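Local coordinates for suppressor protein MPT5 (Saccharomyces cerevisiae, PDB 5BZ1) that binds short sequence elements in the 3'-UTRs of target mRNAs through its Pumilio repeats and represses genes such as HO after transcription, at residues K30-P35 with N63-K68; M40-M45 with D71-E76. One frame throughout, in Å; residues are numbered along the deposited sequence.

Contact 1. Residues K30-P35 with N63-K68; sequences KKLETP and NYLVQK. With nucleotides of chain B.
Lys68 NZ donates a hydrogen bond of 2.7 Å to Glu33 OE1, and the pair forms a salt bridge. The carboxylate oxygen uses its anti lone pair. Glu33 is extended beyond CG (chi2 174°), which carries its acid across to the lysine. Lys68 bends at chi2 (61°), and the two side chains cross at about a right angle. On the RNA side, Asn63 and Gln67 read the edge of U9 of chain B. N3 of U9 donates to Asn63 OD1 at 2.7 Å. Asn63 ND2 gives a more bent bond to O2 of U9, and also bonds to Asp59 O. Gln67 NE2 reaches O4 of U9 at 2.8 Å, so three bonds define the uracil. Between the bases lies the Tyr64 ring. C5 of A10 of chain B sits 3.4 Å above the centre of one face of the Tyr64 ring. N3 of U9 lies over the opposite face, offset toward the rim. A leucine in place of Tyr64 would probably lose the flat ring held between the two bases and let U9 and A10 shift. Away from the salt bridge, Leu32 CD1 packs on Leu65 CD1 at 4.0 Å, the two side chains again crossing at about a right angle. The segments join the end of helix 22-32 in Pumilio repeat 1 to the RNA-reading helix 62-69 of repeat 2. Helix 38-49 backs the leucines through Val41, Arg42 and Met45, while Ser101 of helix 98-107 touches Asn63 and Arg100 touches Gln67.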
# COMPACT_ATOMS: atom_id res chain seq x y z
N LYS A 30 -17.23 28.18 18.30
CA LYS A 30 -18.53 28.13 18.96
C LYS A 30 -19.54 29.00 18.22
O LYS A 30 -20.71 28.64 18.09
CB LYS A 30 -18.41 28.56 20.42
CG LYS A 30 -19.74 28.61 21.16
CD LYS A 30 -19.56 29.04 22.61
CE LYS A 30 -20.89 29.04 23.35
NZ LYS A 30 -20.74 29.45 24.77
N LYS A 31 -19.08 30.15 17.74
CA LYS A 31 -19.94 31.07 17.00
C LYS A 31 -20.37 30.45 15.67
O LYS A 31 -21.52 30.60 15.25
CB LYS A 31 -19.22 32.40 16.76
CG LYS A 31 -19.94 33.60 17.35
CD LYS A 31 -20.29 33.37 18.80
CE LYS A 31 -21.09 34.53 19.37
NZ LYS A 31 -21.44 34.31 20.79
N LEU A 32 -19.44 29.76 15.01
CA LEU A 32 -19.74 29.05 13.77
C LEU A 32 -20.76 27.94 14.02
O LEU A 32 -21.54 27.59 13.14
CB LEU A 32 -18.47 28.46 13.15
CG LEU A 32 -17.52 29.45 12.48
CD1 LEU A 32 -16.19 28.80 12.16
CD2 LEU A 32 -18.14 30.00 11.21
N GLU A 33 -20.74 27.39 15.23
CA GLU A 33 -21.67 26.34 15.62
C GLU A 33 -22.99 26.91 16.13
O GLU A 33 -23.90 26.16 16.49
CB GLU A 33 -21.05 25.43 16.68
CG GLU A 33 -19.83 24.64 16.22
CD GLU A 33 -19.17 23.87 17.35
OE1 GLU A 33 -18.30 23.02 17.08
OE2 GLU A 33 -19.52 24.13 18.52
N THR A 34 -23.08 28.24 16.17
CA THR A 34 -24.30 28.93 16.61
C THR A 34 -25.14 29.33 15.40
O THR A 34 -24.82 30.30 14.71
CB THR A 34 -23.97 30.19 17.43
OG1 THR A 34 -23.03 29.86 18.46
CG2 THR A 34 -25.23 30.78 18.06
N PRO A 35 -26.22 28.58 15.14
CA PRO A 35 -27.07 28.70 13.95
C PRO A 35 -27.49 30.13 13.64
O PRO A 35 -27.41 30.55 12.48
CB PRO A 35 -28.30 27.86 14.32
CG PRO A 35 -27.78 26.84 15.27
CD PRO A 35 -26.74 27.56 16.08
N ASN A 63 -5.18 26.41 12.77
CA ASN A 63 -5.52 25.22 11.98
C ASN A 63 -6.87 24.64 12.40
O ASN A 63 -7.59 24.08 11.57
CB ASN A 63 -4.41 24.17 12.05
CG ASN A 63 -4.51 23.27 13.28
OD1 ASN A 63 -5.22 22.26 13.28
ND2 ASN A 63 -3.78 23.62 14.33
N TYR A 64 -7.22 24.78 13.68
CA TYR A 64 -8.52 24.33 14.17
C TYR A 64 -9.65 25.19 13.59
O TYR A 64 -10.72 24.67 13.26
CB TYR A 64 -8.56 24.35 15.70
CG TYR A 64 -7.76 23.24 16.36
CD1 TYR A 64 -8.24 21.94 16.38
CD2 TYR A 64 -6.55 23.50 16.97
CE1 TYR A 64 -7.52 20.92 16.98
CE2 TYR A 64 -5.81 22.49 17.58
CZ TYR A 64 -6.31 21.21 17.58
OH TYR A 64 -5.59 20.20 18.18
N LEU A 65 -9.42 26.49 13.47
CA LEU A 65 -10.42 27.39 12.89
C LEU A 65 -10.64 27.09 11.41
O LEU A 65 -11.78 26.99 10.96
CB LEU A 65 -10.04 28.86 13.08
CG LEU A 65 -11.06 29.84 12.50
CD1 LEU A 65 -12.41 29.63 13.16
CD2 LEU A 65 -10.61 31.28 12.65
N VAL A 66 -9.55 26.95 10.67
CA VAL A 66 -9.62 26.64 9.24
C VAL A 66 -10.42 25.36 8.99
O VAL A 66 -11.28 25.32 8.11
CB VAL A 66 -8.21 26.51 8.62
CG1 VAL A 66 -8.30 26.01 7.19
CG2 VAL A 66 -7.49 27.85 8.66
N GLN A 67 -10.14 24.32 9.78
CA GLN A 67 -10.86 23.06 9.66
C GLN A 67 -12.35 23.21 9.95
O GLN A 67 -13.18 22.66 9.24
CB GLN A 67 -10.25 22.01 10.59
CG GLN A 67 -8.89 21.49 10.16
CD GLN A 67 -8.36 20.42 11.10
OE1 GLN A 67 -8.84 19.28 11.09
NE2 GLN A 67 -7.38 20.78 11.92
N LYS A 68 -12.68 23.96 11.01
CA LYS A 68 -14.08 24.19 11.35
C LYS A 68 -14.77 24.94 10.22
O LYS A 68 -15.88 24.59 9.80
CB LYS A 68 -14.20 25.00 12.65
CG LYS A 68 -15.54 24.81 13.35
CD LYS A 68 -15.71 23.34 13.74
CE LYS A 68 -17.10 23.06 14.25
NZ LYS A 68 -17.14 21.79 15.02
P U B 9 -4.18 14.41 18.28
OP1 U B 9 -5.59 14.66 17.89
OP2 U B 9 -3.28 13.69 17.34
O5' U B 9 -3.51 15.81 18.63
C5' U B 9 -2.13 15.93 18.93
C4' U B 9 -1.66 17.34 18.72
O4' U B 9 -1.75 17.67 17.31
C3' U B 9 -2.51 18.40 19.42
O3' U B 9 -2.11 18.60 20.76
C2' U B 9 -2.32 19.63 18.53
O2' U B 9 -1.12 20.32 18.86
C1' U B 9 -2.16 19.00 17.14
N1 U B 9 -3.42 19.01 16.35
C2 U B 9 -3.75 20.18 15.68
O2 U B 9 -3.08 21.19 15.73
N3 U B 9 -4.92 20.12 14.94
C4 U B 9 -5.75 19.03 14.82
O4 U B 9 -6.77 19.13 14.13
C5 U B 9 -5.33 17.86 15.54
C6 U B 9 -4.21 17.88 16.26
P A B 10 -3.20 18.69 21.94
OP1 A B 10 -2.50 18.54 23.24
OP2 A B 10 -4.32 17.77 21.60
O5' A B 10 -3.73 20.19 21.85
C5' A B 10 -2.82 21.27 21.70
C4' A B 10 -3.42 22.58 22.13
O4' A B 10 -4.51 22.93 21.23
C3' A B 10 -4.01 22.60 23.54
O3' A B 10 -3.80 23.89 24.12
C2' A B 10 -5.50 22.40 23.28
O2' A B 10 -6.35 22.89 24.30
C1' A B 10 -5.69 23.17 21.98
N9 A B 10 -6.86 22.77 21.19
C8 A B 10 -7.38 21.52 20.99
N7 A B 10 -8.45 21.51 20.23
C5 A B 10 -8.65 22.85 19.90
C6 A B 10 -9.62 23.51 19.12
N6 A B 10 -10.62 22.89 18.49
N1 A B 10 -9.52 24.86 19.00
C2 A B 10 -8.51 25.49 19.63
N3 A B 10 -7.55 24.98 20.39
C4 A B 10 -7.67 23.64 20.49

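Contact 2. Residues M40-M45 with D71-E76; sequences MVRDLM and DYLTAE
Tyr72 O accepts a hydrogen bond from Arg42 NH1 at 2.8 Å, with an N-H...O angle of 148°. The donor is tilted 23° from the carbonyl plane. The same guanidinium is also held from its own helix. Arg42 NE donates to Asp43 OD1 at 3.1 Å as part of a salt bridge, and NH2 adds a weak bond to the same oxygen. Asp43 OD1 therefore receives two N-H groups of Arg42, and Gln77 NE2 of helix 75-85 is a further partner. NE meets this oxygen from above the carboxylate plane. Together the bonds to Tyr72 and Asp43 are likely to limit rotation of the guanidinium. CG of Arg42 is anti to the backbone N (chi1 177°), which sends the chain out toward the 71-76 loop; the bend at chi3 then turns the guanidinium to Tyr72 O and Asp43. The aliphatic part packs against the loop: Arg42 CD lies 4.0 Å from Leu73 CA, and Arg42 CG is 4.3 Å from Leu73 CD2. Thr74 CG2 lies over one face of the Arg42 guanidinium, offset toward the rim, and is 3.9 Å from Arg42 CZ. Thr74 OG1 is engaged with Gln77 N, the N-cap bond that starts helix 75-85. Arg42 thus links helix 38-49 of Pumilio repeat 1 to the turn leading into helix 75-85 of repeat 2. This is repeat-to-repeat packing in the all-helical PUF scaffold, with its nearest atom about 11 Å from the RNA.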
# COMPACT_ATOMS: atom_id res chain seq x y z
N MET A 40 -23.17 34.92 9.57
CA MET A 40 -22.62 36.26 9.75
C MET A 40 -21.19 36.25 10.29
O MET A 40 -20.34 37.00 9.81
CB MET A 40 -23.52 37.11 10.65
CG MET A 40 -23.12 38.57 10.67
SD MET A 40 -24.30 39.58 11.57
CE MET A 40 -24.15 38.85 13.20
N VAL A 41 -20.92 35.41 11.29
CA VAL A 41 -19.57 35.32 11.82
C VAL A 41 -18.63 34.72 10.78
O VAL A 41 -17.45 35.06 10.74
CB VAL A 41 -19.49 34.54 13.16
CG1 VAL A 41 -19.45 33.04 12.93
CG2 VAL A 41 -18.26 34.97 13.95
N ARG A 42 -19.17 33.86 9.92
CA ARG A 42 -18.39 33.22 8.87
C ARG A 42 -17.94 34.27 7.86
O ARG A 42 -16.75 34.38 7.54
CB ARG A 42 -19.22 32.15 8.16
CG ARG A 42 -18.52 31.45 6.99
CD ARG A 42 -19.52 30.69 6.13
NE ARG A 42 -20.49 31.58 5.51
CZ ARG A 42 -21.64 31.20 4.96
NH1 ARG A 42 -21.98 29.92 4.95
NH2 ARG A 42 -22.45 32.10 4.44
N ASP A 43 -18.90 35.05 7.37
CA ASP A 43 -18.64 36.06 6.35
C ASP A 43 -17.74 37.19 6.86
O ASP A 43 -16.84 37.63 6.14
CB ASP A 43 -19.97 36.62 5.83
CG ASP A 43 -20.81 35.57 5.13
OD1 ASP A 43 -20.24 34.55 4.69
OD2 ASP A 43 -22.04 35.77 5.01
N LEU A 44 -17.98 37.66 8.08
CA LEU A 44 -17.16 38.71 8.67
C LEU A 44 -15.71 38.24 8.86
O LEU A 44 -14.76 38.93 8.47
CB LEU A 44 -17.75 39.16 10.02
CG LEU A 44 -19.03 39.98 9.98
CD1 LEU A 44 -19.70 40.04 11.34
CD2 LEU A 44 -18.75 41.39 9.49
N MET A 45 -15.57 37.06 9.45
CA MET A 45 -14.28 36.43 9.69
C MET A 45 -13.49 36.25 8.39
O MET A 45 -12.30 36.57 8.33
CB MET A 45 -14.53 35.07 10.33
CG MET A 45 -13.33 34.27 10.72
SD MET A 45 -13.88 32.60 11.13
CE MET A 45 -15.23 32.94 12.25
N ASP A 71 -16.49 23.31 7.27
CA ASP A 71 -17.84 22.76 7.42
C ASP A 71 -18.93 23.79 7.11
O ASP A 71 -20.11 23.44 7.06
CB ASP A 71 -18.03 22.20 8.84
CG ASP A 71 -17.27 20.91 9.08
OD1 ASP A 71 -17.03 20.17 8.10
OD2 ASP A 71 -16.91 20.64 10.24
N TYR A 72 -18.54 25.04 6.90
CA TYR A 72 -19.51 26.13 6.77
C TYR A 72 -19.33 27.02 5.54
O TYR A 72 -20.27 27.70 5.12
CB TYR A 72 -19.50 26.99 8.04
CG TYR A 72 -19.83 26.23 9.30
CD1 TYR A 72 -21.15 26.01 9.68
CD2 TYR A 72 -18.82 25.73 10.12
CE1 TYR A 72 -21.45 25.32 10.84
CE2 TYR A 72 -19.12 25.04 11.27
CZ TYR A 72 -20.44 24.84 11.63
OH TYR A 72 -20.74 24.15 12.78
N LEU A 73 -18.13 27.03 4.96
CA LEU A 73 -17.82 27.88 3.81
C LEU A 73 -18.72 27.60 2.61
O LEU A 73 -19.08 26.46 2.34
CB LEU A 73 -16.35 27.71 3.38
CG LEU A 73 -15.24 28.21 4.31
CD1 LEU A 73 -13.87 27.95 3.71
CD2 LEU A 73 -15.42 29.68 4.62
N THR A 74 -19.10 28.66 1.90
CA THR A 74 -19.80 28.51 0.62
C THR A 74 -18.81 27.93 -0.38
O THR A 74 -17.61 27.93 -0.14
CB THR A 74 -20.28 29.87 0.08
OG1 THR A 74 -19.16 30.70 -0.20
CG2 THR A 74 -21.20 30.57 1.09
N ALA A 75 -19.32 27.44 -1.51
CA ALA A 75 -18.45 26.92 -2.56
C ALA A 75 -17.51 28.00 -3.07
O ALA A 75 -16.33 27.74 -3.31
CB ALA A 75 -19.28 26.36 -3.70
N GLU A 76 -18.04 29.21 -3.23
CA GLU A 76 -17.22 30.35 -3.64
C GLU A 76 -16.09 30.62 -2.65
O GLU A 76 -14.94 30.79 -3.05
CB GLU A 76 -18.08 31.61 -3.79
CG GLU A 76 -18.48 31.93 -5.22
CD GLU A 76 -18.96 33.36 -5.39
OE1 GLU A 76 -19.51 33.92 -4.41
OE2 GLU A 76 -18.79 33.92 -6.49

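In the fold
Both contacts join Pumilio repeat 1 to repeat 2, and their centres lie 10 Å apart. Contact 1 brings helix 22-32 and the turn after it against helix 62-69. Contact 2 brings the next helix, 38-49, against the loop after 62-69. Each is partly buried, with leucines inside and charged groups farther out. Contact 1 pairs two side chains of opposite charge, and its second segment also reads RNA bases. In contact 2 a side chain grips a main-chain carbonyl, away from the RNA. They meet where Tyr72 packs on Leu32 and Glu33, and through the helix 38-49 side chains behind the leucines.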